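Local coordinates for serine hydrolase CCSP0084 (Cycloclasticus sp. P1, PDB 4I3F), which probably hydrolyses esters and carbon-carbon bonds of meta-cleavage products, as a serine hydrolase of the alpha/beta hydrolase family, at residues L132-L135 with R141-K144; K163-Y168 with A216-G221; L176-T181 with E250-P255. All coordinates share one frame; numbering follows the deposited sequence.

Interaction 1: L132-L135 with R141-K144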
ATOM      1  N   LEU A 132      -5.108  -6.318   5.279  1.00 10.95           N
ATOM      2  CA  LEU A 132      -5.522  -7.646   5.728  1.00  9.40           C
ATOM      3  C   LEU A 132      -5.563  -7.743   7.251  1.00 11.35           C
ATOM      4  O   LEU A 132      -6.501  -8.313   7.819  1.00 13.03           O
ATOM      5  CB  LEU A 132      -4.600  -8.717   5.146  1.00 11.05           C
ATOM      6  CG  LEU A 132      -4.867  -9.021   3.666  1.00  8.75           C
ATOM      7  CD1 LEU A 132      -3.771  -9.928   3.128  1.00 11.45           C
ATOM      8  CD2 LEU A 132      -6.206  -9.712   3.512  1.00 11.50           C
ATOM      9  N   HIS A 133      -4.546  -7.200   7.913  1.00 11.15           N
ATOM     10  CA  HIS A 133      -4.544  -7.196   9.373  1.00 11.09           C
ATOM     11  C   HIS A 133      -5.625  -6.299   9.963  1.00 12.14           C
ATOM     12  O   HIS A 133      -6.171  -6.616  11.015  1.00 11.30           O
ATOM     13  CB  HIS A 133      -3.153  -6.853   9.904  1.00 11.95           C
ATOM     14  CG  HIS A 133      -2.159  -7.941   9.678  1.00 11.22           C
ATOM     15  ND1 HIS A 133      -1.840  -8.870  10.645  1.00 17.05           N
ATOM     16  CD2 HIS A 133      -1.460  -8.295   8.571  1.00 11.36           C
ATOM     17  CE1 HIS A 133      -0.961  -9.726  10.155  1.00 17.16           C
ATOM     18  NE2 HIS A 133      -0.715  -9.400   8.899  1.00 13.43           N
ATOM     19  N   LEU A 134      -5.961  -5.209   9.275  1.00 12.30           N
ATOM     20  CA  LEU A 134      -7.063  -4.355   9.714  1.00  9.99           C
ATOM     21  C   LEU A 134      -8.400  -5.094   9.646  1.00 13.23           C
ATOM     22  O   LEU A 134      -9.212  -4.996  10.566  1.00 12.65           O
ATOM     23  CB  LEU A 134      -7.123  -3.072   8.885  1.00 10.26           C
ATOM     24  CG  LEU A 134      -6.208  -1.942   9.371  1.00  8.97           C
ATOM     25  CD1 LEU A 134      -6.016  -0.903   8.256  1.00 10.49           C
ATOM     26  CD2 LEU A 134      -6.786  -1.287  10.618  1.00 12.37           C
ATOM     27  N   LEU A 135      -8.632  -5.834   8.563  1.00 12.20           N
ATOM     28  CA  LEU A 135      -9.880  -6.582   8.423  1.00 10.19           C
ATOM     29  C   LEU A 135      -9.969  -7.688   9.468  1.00 13.44           C
ATOM     30  O   LEU A 135     -11.055  -8.017   9.951  1.00 15.33           O
ATOM     31  CB  LEU A 135      -9.995  -7.196   7.018  1.00 10.31           C
ATOM     32  CG  LEU A 135      -9.908  -6.219   5.846  1.00 13.21           C
ATOM     33  CD1 LEU A 135      -9.984  -6.969   4.529  1.00 13.39           C
ATOM     34  CD2 LEU A 135     -11.009  -5.185   5.922  1.00 11.35           C
ATOM     35  N   ARG A 141     -14.901  -1.913  11.146  1.00 14.79           N
ATOM     36  CA  ARG A 141     -14.572  -0.572  10.680  1.00 12.89           C
ATOM     37  C   ARG A 141     -14.454  -0.516   9.165  1.00 14.81           C
ATOM     38  O   ARG A 141     -14.165   0.545   8.606  1.00 12.82           O
ATOM     39  CB  ARG A 141     -13.252  -0.087  11.285  1.00 12.04           C
ATOM     40  CG  ARG A 141     -13.231  -0.026  12.811  1.00 12.18           C
ATOM     41  CD  ARG A 141     -14.379   0.798  13.380  1.00 14.08           C
ATOM     42  NE  ARG A 141     -14.272   2.223  13.068  1.00 15.65           N
ATOM     43  CZ  ARG A 141     -13.555   3.097  13.770  1.00 18.60           C
ATOM     44  NH1 ARG A 141     -12.849   2.698  14.818  1.00 15.90           N
ATOM     45  NH2 ARG A 141     -13.520   4.376  13.413  1.00 17.74           N
ATOM     46  N   PHE A 142     -14.672  -1.649   8.495  1.00 16.49           N
ATOM     47  CA  PHE A 142     -14.421  -1.718   7.051  1.00 11.17           C
ATOM     48  C   PHE A 142     -15.560  -2.332   6.262  1.00 14.25           C
ATOM     49  O   PHE A 142     -16.282  -3.207   6.757  1.00 17.04           O
ATOM     50  CB  PHE A 142     -13.087  -2.429   6.769  1.00 10.68           C
ATOM     51  CG  PHE A 142     -11.928  -1.755   7.424  1.00 11.52           C
ATOM     52  CD1 PHE A 142     -11.469  -2.173   8.680  1.00 12.39           C
ATOM     53  CD2 PHE A 142     -11.350  -0.641   6.836  1.00 13.21           C
ATOM     54  CE1 PHE A 142     -10.426  -1.505   9.305  1.00 13.13           C
ATOM     55  CE2 PHE A 142     -10.312   0.022   7.459  1.00 12.43           C
ATOM     56  CZ  PHE A 142      -9.850  -0.413   8.698  1.00 12.96           C
ATOM     57  N   LYS A 143     -15.723  -1.833   5.037  1.00 13.22           N
ATOM     58  CA  LYS A 143     -16.804  -2.250   4.149  1.00 12.77           C
ATOM     59  C   LYS A 143     -16.205  -3.157   3.079  1.00 15.00           C
ATOM     60  O   LYS A 143     -15.991  -4.345   3.323  1.00 16.25           O
ATOM     61  CB  LYS A 143     -17.493  -1.017   3.541  1.00 16.54           C
ATOM     62  CG  LYS A 143     -18.363  -0.231   4.540  1.00 25.41           C
ATOM     63  CD  LYS A 143     -18.444   1.264   4.208  1.00 27.24           C
ATOM     64  CE  LYS A 143     -19.199   1.538   2.908  1.00 34.77           C
ATOM     65  NZ  LYS A 143     -20.634   1.140   3.010  1.00 37.19           N
ATOM     66  N   LYS A 144     -15.908  -2.608   1.903  1.00 12.41           N
ATOM     67  CA  LYS A 144     -15.235  -3.396   0.865  1.00  9.06           C
ATOM     68  C   LYS A 144     -13.746  -3.115   0.825  1.00  8.48           C
ATOM     69  O   LYS A 144     -13.305  -2.019   1.181  1.00 10.03           O
ATOM     70  CB  LYS A 144     -15.809  -3.088  -0.517  1.00  9.96           C
ATOM     71  CG  LYS A 144     -17.196  -3.635  -0.787  1.00 14.55           C
ATOM     72  CD  LYS A 144     -17.610  -3.217  -2.191  1.00 17.54           C
ATOM     73  CE  LYS A 144     -18.422  -4.286  -2.899  1.00 26.68           C
ATOM     74  NZ  LYS A 144     -19.876  -4.198  -2.594  1.00 23.93           N
TER
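The F142 ring is met by two leucines of helix 126-137, both approaching it obliquely, one at its root and one at its far end. L135 takes the root: its CD2 methyl sits 3.6 Å from F142 CB and 3.9 Å from F142 CG. L134 takes the outer part, where its CB lies 3.7 Å from F142 CE1 and its CD2 also comes to 3.7 Å from F142 CZ. Between these two footholds, F142 CD1 passes 4.1 Å from the backbone oxygen L134 O. The ring reaches the two leucines because F142 CG stands opposite the carbonyl carbon and next to the backbone N (chi1 -58°), which sends the benzyl group off the strand toward the helix. L135 carries CB at an angle to the strand, and it is the CD2 branch that closes the distance.

All three touching side chains are buried, and what joins them is purely apolar. Around them the core continues: F142 and L134 both rest on I121 of the neighbouring strand 119-124, L134 meets V104 of helix 96-113, and L135 lies against M243 of strand 243-248. The side chain of F142 is about 8 Å from the bound sodium ion, whose ligands H138 and E140 lie in the turn joining the two segments. The contact packs helix 126-137 against strand 142-148, the second half of a right-handed beta-alpha-beta crossover begun by strand 119-124; in the alpha/beta hydrolase fold this is the unit whose strand-to-helix turn, here with a GxSxG sequence, is probably the nucleophile elbow.

Interaction 2: K163-Y168 with A216-G221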
ATOM      1  N   LYS A 163      15.824  -6.292  -2.981  1.00 15.19           N
ATOM      2  CA  LYS A 163      16.540  -5.067  -3.337  1.00 19.79           C
ATOM      3  C   LYS A 163      15.807  -3.833  -2.816  1.00 13.73           C
ATOM      4  O   LYS A 163      16.438  -2.808  -2.512  1.00 18.55           O
ATOM      5  CB  LYS A 163      16.778  -4.986  -4.850  1.00 12.50           C
ATOM      6  CG  LYS A 163      17.959  -5.849  -5.311  1.00 13.82           C
ATOM      7  CD  LYS A 163      17.999  -6.057  -6.829  1.00 16.83           C
ATOM      8  CE  LYS A 163      19.223  -6.888  -7.216  1.00 16.03           C
ATOM      9  NZ  LYS A 163      19.320  -7.131  -8.689  1.00 18.22           N
ATOM     10  N   GLY A 164      14.488  -3.931  -2.708  1.00 12.15           N
ATOM     11  CA  GLY A 164      13.681  -2.848  -2.163  1.00 15.49           C
ATOM     12  C   GLY A 164      13.819  -2.685  -0.656  1.00 22.29           C
ATOM     13  O   GLY A 164      14.221  -1.625  -0.163  1.00 17.03           O
ATOM     14  N   TRP A 165      13.493  -3.740   0.085  1.00 14.88           N
ATOM     15  CA  TRP A 165      13.495  -3.668   1.547  1.00 13.28           C
ATOM     16  C   TRP A 165      14.903  -3.562   2.131  1.00 16.44           C
ATOM     17  O   TRP A 165      15.079  -3.089   3.260  1.00 21.38           O
ATOM     18  CB  TRP A 165      12.746  -4.864   2.146  1.00 13.20           C
ATOM     19  CG  TRP A 165      11.248  -4.760   2.054  1.00 14.76           C
ATOM     20  CD1 TRP A 165      10.520  -3.743   1.501  1.00 14.98           C
ATOM     21  CD2 TRP A 165      10.288  -5.709   2.559  1.00 17.85           C
ATOM     22  NE1 TRP A 165       9.164  -4.006   1.628  1.00 16.15           N
ATOM     23  CE2 TRP A 165       9.003  -5.205   2.275  1.00 18.39           C
ATOM     24  CE3 TRP A 165      10.398  -6.936   3.224  1.00 19.27           C
ATOM     25  CZ2 TRP A 165       7.833  -5.888   2.627  1.00 22.19           C
ATOM     26  CZ3 TRP A 165       9.229  -7.614   3.575  1.00 16.58           C
ATOM     27  CH2 TRP A 165       7.971  -7.088   3.276  1.00 21.29           C
ATOM     28  N   GLU A 166      15.908  -3.981   1.363  1.00 17.35           N
ATOM     29  CA  GLU A 166      17.287  -3.911   1.833  1.00 20.10           C
ATOM     30  C   GLU A 166      18.099  -2.897   1.027  1.00 19.72           C
ATOM     31  O   GLU A 166      19.317  -2.969   0.992  1.00 19.71           O
ATOM     32  CB  GLU A 166      17.935  -5.306   1.790  1.00 20.88           C
ATOM     33  CG  GLU A 166      17.108  -6.378   2.515  1.00 27.77           C
ATOM     34  CD  GLU A 166      17.787  -7.739   2.560  1.00 33.97           C
ATOM     35  OE1 GLU A 166      19.004  -7.815   2.293  1.00 28.61           O
ATOM     36  OE2 GLU A 166      17.094  -8.737   2.861  1.00 32.40           O
ATOM     37  N   PHE A 167      17.404  -1.960   0.383  1.00 16.19           N
ATOM     38  CA  PHE A 167      18.028  -0.871  -0.370  1.00 18.67           C
ATOM     39  C   PHE A 167      19.142  -0.148   0.388  1.00 19.32           C
ATOM     40  O   PHE A 167      20.208   0.117  -0.162  1.00 17.99           O
ATOM     41  CB  PHE A 167      16.946   0.146  -0.792  1.00 16.46           C
ATOM     42  CG  PHE A 167      17.497   1.430  -1.371  1.00 21.54           C
ATOM     43  CD1 PHE A 167      17.872   1.505  -2.711  1.00 17.85           C
ATOM     44  CD2 PHE A 167      17.612   2.570  -0.583  1.00 19.11           C
ATOM     45  CE1 PHE A 167      18.375   2.685  -3.244  1.00 19.24           C
ATOM     46  CE2 PHE A 167      18.112   3.751  -1.106  1.00 24.58           C
ATOM     47  CZ  PHE A 167      18.491   3.815  -2.437  1.00 21.24           C
ATOM     48  N   TYR A 168      18.907   0.176   1.654  1.00 18.20           N
ATOM     49  CA  TYR A 168      19.871   1.004   2.377  1.00 22.29           C
ATOM     50  C   TYR A 168      21.169   0.297   2.785  1.00 24.94           C
ATOM     51  O   TYR A 168      22.052   0.919   3.375  1.00 21.95           O
ATOM     52  CB  TYR A 168      19.223   1.678   3.581  1.00 20.33           C
ATOM     53  CG  TYR A 168      18.209   2.744   3.220  1.00 22.59           C
ATOM     54  CD1 TYR A 168      18.609   3.988   2.744  1.00 21.75           C
ATOM     55  CD2 TYR A 168      16.851   2.512   3.378  1.00 19.65           C
ATOM     56  CE1 TYR A 168      17.679   4.964   2.423  1.00 22.29           C
ATOM     57  CE2 TYR A 168      15.920   3.481   3.063  1.00 23.04           C
ATOM     58  CZ  TYR A 168      16.338   4.707   2.594  1.00 22.51           C
ATOM     59  OH  TYR A 168      15.400   5.670   2.288  1.00 22.40           O
ATOM     60  N   ALA A 216      14.481   0.339  10.080  1.00 20.01           N
ATOM     61  CA  ALA A 216      13.967  -0.288  11.289  1.00 22.43           C
ATOM     62  C   ALA A 216      12.784  -1.219  11.011  1.00 18.58           C
ATOM     63  O   ALA A 216      12.584  -2.203  11.732  1.00 18.71           O
ATOM     64  CB  ALA A 216      13.594   0.770  12.317  1.00 21.52           C
ATOM     65  N   MET A 217      12.009  -0.906   9.973  1.00 19.10           N
ATOM     66  CA  MET A 217      10.835  -1.701   9.610  1.00 19.54           C
ATOM     67  C   MET A 217      11.175  -3.111   9.187  1.00 21.83           C
ATOM     68  O   MET A 217      10.407  -4.043   9.439  1.00 16.61           O
ATOM     69  CB  MET A 217      10.124  -1.082   8.422  1.00 19.72           C
ATOM     70  CG  MET A 217       9.503   0.226   8.695  1.00 15.43           C
ATOM     71  SD  MET A 217       9.017   0.971   7.139  1.00 15.68           S
ATOM     72  CE  MET A 217       8.637   2.604   7.779  1.00 15.66           C
ATOM     73  N   PHE A 218      12.297  -3.254   8.489  1.00 17.07           N
ATOM     74  CA  PHE A 218      12.656  -4.532   7.904  1.00 19.00           C
ATOM     75  C   PHE A 218      14.026  -4.972   8.388  1.00 24.75           C
ATOM     76  O   PHE A 218      14.769  -5.636   7.666  1.00 27.38           O
ATOM     77  CB  PHE A 218      12.576  -4.450   6.374  1.00 23.65           C
ATOM     78  CG  PHE A 218      11.257  -3.909   5.876  1.00 17.49           C
ATOM     79  CD1 PHE A 218      10.093  -4.648   6.036  1.00 15.47           C
ATOM     80  CD2 PHE A 218      11.178  -2.651   5.293  1.00 17.14           C
ATOM     81  CE1 PHE A 218       8.871  -4.157   5.604  1.00 18.95           C
ATOM     82  CE2 PHE A 218       9.960  -2.151   4.845  1.00 16.53           C
ATOM     83  CZ  PHE A 218       8.805  -2.906   5.005  1.00 19.33           C
ATOM     84  N   SER A 219      14.328  -4.616   9.636  1.00 20.60           N
ATOM     85  CA  SER A 219      15.618  -4.910  10.259  1.00 23.22           C
ATOM     86  C   SER A 219      15.883  -6.409  10.418  1.00 25.28           C
ATOM     87  O   SER A 219      17.032  -6.835  10.538  1.00 28.82           O
ATOM     88  CB  SER A 219      15.718  -4.225  11.625  1.00 24.80           C
ATOM     89  OG  SER A 219      14.694  -4.669  12.494  1.00 27.85           O
ATOM     90  N   GLY A 220      14.822  -7.208  10.414  1.00 24.86           N
ATOM     91  CA  GLY A 220      14.970  -8.645  10.548  1.00 27.69           C
ATOM     92  C   GLY A 220      15.318  -9.305   9.230  1.00 27.13           C
ATOM     93  O   GLY A 220      15.585 -10.507   9.180  1.00 34.39           O
ATOM     94  N   GLY A 221      15.311  -8.518   8.159  1.00 25.93           N
ATOM     95  CA  GLY A 221      15.592  -9.042   6.832  1.00 31.55           C
ATOM     96  C   GLY A 221      14.319  -9.277   6.045  1.00 24.32           C
ATOM     97  O   GLY A 221      13.226  -9.187   6.602  1.00 25.16           O
TER
HETATM   98  O   HOH W   1      16.143  -4.824   5.433  1.00 41.38           O
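W165 lays its indole on the ring of F218. Contact begins at W165 CB, 4.1 Å from F218 CG, and the stack proper with the indole: W165 CG hovers over the F218 CG and CD2 bond, W165 CD1 faces F218 CE2 at 3.7 Å, and NE1 lies near F218 CZ. In the shared bond, W165 CE2 is 3.5 Å from F218 CE1; on the benzo side W165 CE3 meets F218 CD1 at 3.6 Å, CZ2 lies near F218 CE1, and the tip, W165 CH2, ends 3.8 Å from F218 CE1. The five-membered ring and the phenyl are nearly parallel, 9° apart, with centroids 3.7 Å apart: a face-to-face stack. M217 CB lies on the other face of F218.

The stack joins the end of helix 159-165 to the turn F218-G221 after helix 208-217, both in the probable lid insertion. Where the helices run out, a water lies within hydrogen-bonding distance of W165 O (3.0 Å) and F218 O (2.7 Å), though other acceptors compete for its protons.

Dispersion and pi overlap therefore carry the direct contact, while the hydrogen bond from W165 NE1 to S53 OG probably fixes how the indole is turned.

Interaction 3: L176-T181 with E250-P255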
ATOM      1  N   LEU A 176      18.265   3.110  -6.854  1.00 19.35           N
ATOM      2  CA  LEU A 176      16.891   3.605  -6.780  1.00 18.60           C
ATOM      3  C   LEU A 176      16.247   3.614  -8.172  1.00 18.66           C
ATOM      4  O   LEU A 176      15.079   3.257  -8.314  1.00 18.26           O
ATOM      5  CB  LEU A 176      16.849   5.009  -6.167  1.00 22.71           C
ATOM      6  CG  LEU A 176      15.453   5.601  -5.931  1.00 23.44           C
ATOM      7  CD1 LEU A 176      14.667   4.758  -4.956  1.00 21.03           C
ATOM      8  CD2 LEU A 176      15.559   7.044  -5.426  1.00 22.97           C
ATOM      9  N   GLU A 177      17.010   4.026  -9.186  1.00 19.93           N
ATOM     10  CA  GLU A 177      16.535   4.011 -10.573  1.00 20.31           C
ATOM     11  C   GLU A 177      16.137   2.597 -10.988  1.00 21.93           C
ATOM     12  O   GLU A 177      15.082   2.393 -11.600  1.00 19.03           O
ATOM     13  CB  GLU A 177      17.596   4.573 -11.533  1.00 22.19           C
ATOM     14  CG  GLU A 177      17.133   4.607 -13.001  1.00 28.19           C
ATOM     15  CD  GLU A 177      18.174   5.171 -13.961  1.00 40.03           C
ATOM     16  OE1 GLU A 177      19.000   6.000 -13.537  1.00 42.03           O
ATOM     17  OE2 GLU A 177      18.154   4.786 -15.148  1.00 45.51           O
ATOM     18  N   TYR A 178      16.978   1.622 -10.646  1.00 17.71           N
ATOM     19  CA  TYR A 178      16.687   0.216 -10.939  1.00 17.04           C
ATOM     20  C   TYR A 178      15.362  -0.230 -10.323  1.00 18.86           C
ATOM     21  O   TYR A 178      14.546  -0.875 -10.990  1.00 16.33           O
ATOM     22  CB  TYR A 178      17.821  -0.681 -10.435  1.00 16.46           C
ATOM     23  CG  TYR A 178      17.532  -2.159 -10.588  1.00 15.03           C
ATOM     24  CD1 TYR A 178      17.766  -2.806 -11.793  1.00 22.80           C
ATOM     25  CD2 TYR A 178      17.023  -2.907  -9.527  1.00 16.19           C
ATOM     26  CE1 TYR A 178      17.505  -4.155 -11.948  1.00 20.21           C
ATOM     27  CE2 TYR A 178      16.750  -4.268  -9.678  1.00 20.23           C
ATOM     28  CZ  TYR A 178      17.004  -4.878 -10.886  1.00 20.00           C
ATOM     29  OH  TYR A 178      16.748  -6.220 -11.056  1.00 22.53           O
ATOM     30  N   LEU A 179      15.149   0.111  -9.055  1.00 14.69           N
ATOM     31  CA  LEU A 179      13.910  -0.249  -8.373  1.00 13.73           C
ATOM     32  C   LEU A 179      12.702   0.379  -9.040  1.00 17.62           C
ATOM     33  O   LEU A 179      11.727  -0.308  -9.351  1.00 15.89           O
ATOM     34  CB  LEU A 179      13.954   0.173  -6.903  1.00 20.77           C
ATOM     35  CG  LEU A 179      14.781  -0.677  -5.950  1.00 19.96           C
ATOM     36  CD1 LEU A 179      14.825  -0.019  -4.580  1.00 20.18           C
ATOM     37  CD2 LEU A 179      14.203  -2.090  -5.859  1.00 16.93           C
ATOM     38  N   ILE A 180      12.765   1.690  -9.245  1.00 19.09           N
ATOM     39  CA  ILE A 180      11.661   2.415  -9.858  1.00 21.64           C
ATOM     40  C   ILE A 180      11.312   1.803 -11.214  1.00 19.64           C
ATOM     41  O   ILE A 180      10.142   1.598 -11.526  1.00 20.26           O
ATOM     42  CB  ILE A 180      12.010   3.899 -10.011  1.00 18.71           C
ATOM     43  CG1 ILE A 180      12.107   4.564  -8.644  1.00 25.90           C
ATOM     44  CG2 ILE A 180      10.971   4.602 -10.836  1.00 29.08           C
ATOM     45  CD1 ILE A 180      12.785   5.930  -8.674  1.00 33.72           C
ATOM     46  N   THR A 181      12.343   1.486 -11.988  1.00 16.62           N
ATOM     47  CA  THR A 181      12.193   0.864 -13.299  1.00 16.71           C
ATOM     48  C   THR A 181      11.511  -0.506 -13.198  1.00 18.64           C
ATOM     49  O   THR A 181      10.654  -0.850 -14.025  1.00 19.87           O
ATOM     50  CB  THR A 181      13.564   0.719 -13.988  1.00 22.60           C
ATOM     51  OG1 THR A 181      14.143   2.019 -14.174  1.00 23.23           O
ATOM     52  CG2 THR A 181      13.427   0.051 -15.342  1.00 29.07           C
ATOM     53  N   GLU A 250       3.197 -10.049 -14.192  1.00  9.29           N
ATOM     54  CA  GLU A 250       4.663  -9.992 -14.187  1.00 11.24           C
ATOM     55  C   GLU A 250       5.271  -9.291 -12.968  1.00 13.04           C
ATOM     56  O   GLU A 250       6.412  -8.833 -13.033  1.00 14.05           O
ATOM     57  CB  GLU A 250       5.164  -9.301 -15.467  1.00 11.55           C
ATOM     58  CG  GLU A 250       4.885 -10.061 -16.769  1.00 12.70           C
ATOM     59  CD  GLU A 250       3.496  -9.823 -17.341  1.00 10.95           C
ATOM     60  OE1 GLU A 250       2.697  -9.091 -16.736  1.00 11.71           O
ATOM     61  OE2 GLU A 250       3.214 -10.368 -18.428  1.00 17.83           O
ATOM     62  N   ASP A 251       4.532  -9.214 -11.863  1.00 10.45           N
ATOM     63  CA  ASP A 251       5.023  -8.535 -10.657  1.00 11.09           C
ATOM     64  C   ASP A 251       6.405  -9.054 -10.261  1.00 12.28           C
ATOM     65  O   ASP A 251       6.584 -10.260 -10.047  1.00 11.44           O
ATOM     66  CB  ASP A 251       4.019  -8.746  -9.513  1.00  9.99           C
ATOM     67  CG  ASP A 251       4.216  -7.787  -8.355  1.00 10.31           C
ATOM     68  OD1 ASP A 251       5.365  -7.455  -7.987  1.00  9.71           O
ATOM     69  OD2 ASP A 251       3.196  -7.387  -7.769  1.00 10.40           O
ATOM     70  N   PHE A 252       7.379  -8.139 -10.192  1.00 10.06           N
ATOM     71  CA  PHE A 252       8.775  -8.467  -9.908  1.00 12.69           C
ATOM     72  C   PHE A 252       9.070  -8.488  -8.403  1.00 13.39           C
ATOM     73  O   PHE A 252      10.165  -8.881  -7.995  1.00 12.57           O
ATOM     74  CB  PHE A 252       9.673  -7.431 -10.617  1.00 11.19           C
ATOM     75  CG  PHE A 252      11.163  -7.706 -10.540  1.00 14.85           C
ATOM     76  CD1 PHE A 252      11.746  -8.725 -11.285  1.00 16.65           C
ATOM     77  CD2 PHE A 252      11.987  -6.890  -9.772  1.00 14.56           C
ATOM     78  CE1 PHE A 252      13.124  -8.949 -11.236  1.00 19.11           C
ATOM     79  CE2 PHE A 252      13.366  -7.106  -9.715  1.00 17.81           C
ATOM     80  CZ  PHE A 252      13.932  -8.137 -10.451  1.00 15.68           C
ATOM     81  N   PHE A 253       8.102  -8.068  -7.593  1.00  9.92           N
ATOM     82  CA  PHE A 253       8.300  -7.910  -6.150  1.00 10.69           C
ATOM     83  C   PHE A 253       7.483  -8.925  -5.344  1.00 10.99           C
ATOM     84  O   PHE A 253       8.016  -9.614  -4.466  1.00 13.48           O
ATOM     85  CB  PHE A 253       7.946  -6.465  -5.725  1.00  9.45           C
ATOM     86  CG  PHE A 253       8.894  -5.427  -6.275  1.00 10.21           C
ATOM     87  CD1 PHE A 253       9.883  -4.884  -5.475  1.00 13.21           C
ATOM     88  CD2 PHE A 253       8.810  -5.019  -7.606  1.00 13.82           C
ATOM     89  CE1 PHE A 253      10.776  -3.935  -5.978  1.00 13.23           C
ATOM     90  CE2 PHE A 253       9.699  -4.077  -8.125  1.00 15.84           C
ATOM     91  CZ  PHE A 253      10.680  -3.532  -7.312  1.00 14.72           C
ATOM     92  N   ILE A 254       6.188  -9.000  -5.630  1.00 14.08           N
ATOM     93  CA  ILE A 254       5.295  -9.934  -4.946  1.00 11.06           C
ATOM     94  C   ILE A 254       4.833 -10.959  -5.975  1.00 11.61           C
ATOM     95  O   ILE A 254       4.254 -10.593  -6.980  1.00 12.06           O
ATOM     96  CB  ILE A 254       4.044  -9.220  -4.385  1.00  9.99           C
ATOM     97  CG1 ILE A 254       4.422  -7.948  -3.632  1.00 13.16           C
ATOM     98  CG2 ILE A 254       3.241 -10.187  -3.486  1.00 10.57           C
ATOM     99  CD1 ILE A 254       5.382  -8.189  -2.464  1.00 13.79           C
ATOM    100  N   PRO A 255       5.092 -12.252  -5.729  1.00 10.47           N
ATOM    101  CA  PRO A 255       4.763 -13.281  -6.725  1.00  8.53           C
ATOM    102  C   PRO A 255       3.262 -13.364  -6.967  1.00 11.96           C
ATOM    103  O   PRO A 255       2.473 -13.176  -6.042  1.00 11.57           O
ATOM    104  CB  PRO A 255       5.271 -14.570  -6.075  1.00 13.17           C
ATOM    105  CG  PRO A 255       6.267 -14.131  -5.050  1.00 19.51           C
ATOM    106  CD  PRO A 255       5.757 -12.816  -4.542  1.00 12.78           C
TER
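Y178 and F252 meet at about a right angle, the phenol reaching the phenyl with its hydroxyl end: Y178 OH is 3.5 Å from F252 CZ and 3.7 Å from F252 CE2, an oblique approach to the ring. Both side chains are stretched out, with CG opposite the backbone N (chi1 175° for Y178), which lets them span the gap between helix and loop. Deeper in, L179 and F253 also cross at about a right angle. Here the leucine comes at the edge of the ring, near its plane, with L179 CD2 3.9 Å from F253 CE1; F253 CZ lies 4.0 Å from the carbonyl oxygen L179 O. The two phenylalanines are neighbours, F253 CE2 lying in the plane of the F252 ring at its edge. Beyond the segments, F253 stacks on F183 and F252 makes a cation-pi contact with K182, so the end of helix 173-182 and the residue after it also grip this loop.

D251 shapes the loop that presents the two rings. Its OD1 accepts from F253 N at 2.8 Å, closing an Asx turn, and from I254 N at 2.9 Å, completing an Asx motif; the first donor lies nearly in line with the C-O bond, the second well above the carboxylate plane (66°). OD2 bonds to H279 ND1, consistent with the Asp-His pair of a catalytic triad. Across the contact the touch is sparse, a hydroxyl against a ring and a leucine methyl at a ring edge; the N-H groups of F253 and I254 probably help to hold the D251 carboxylate where it meets H279.

In the fold
Along the chain interaction 1 closes before the other two begin, and the segments of interactions 2 and 3 alternate. Interaction 1 belongs to the core, where helix 126-137 meets strand 142-148 of the central sheet; its centre is about 26 Å from that of interaction 2 and about 27 Å from that of interaction 3. The latter two have centres about 15 Å apart and touch through consecutive helices 159-165 and 173-182, K163 CD lying 3.6 Å from Y178 CE2. These helices fall in the insertion between strands 142-148 and 243-248, the usual place of the lid in this fold. Interaction 2 thus ties parts of the probable lid together, and interaction 3 ties the lid to the loop after strand 243-248.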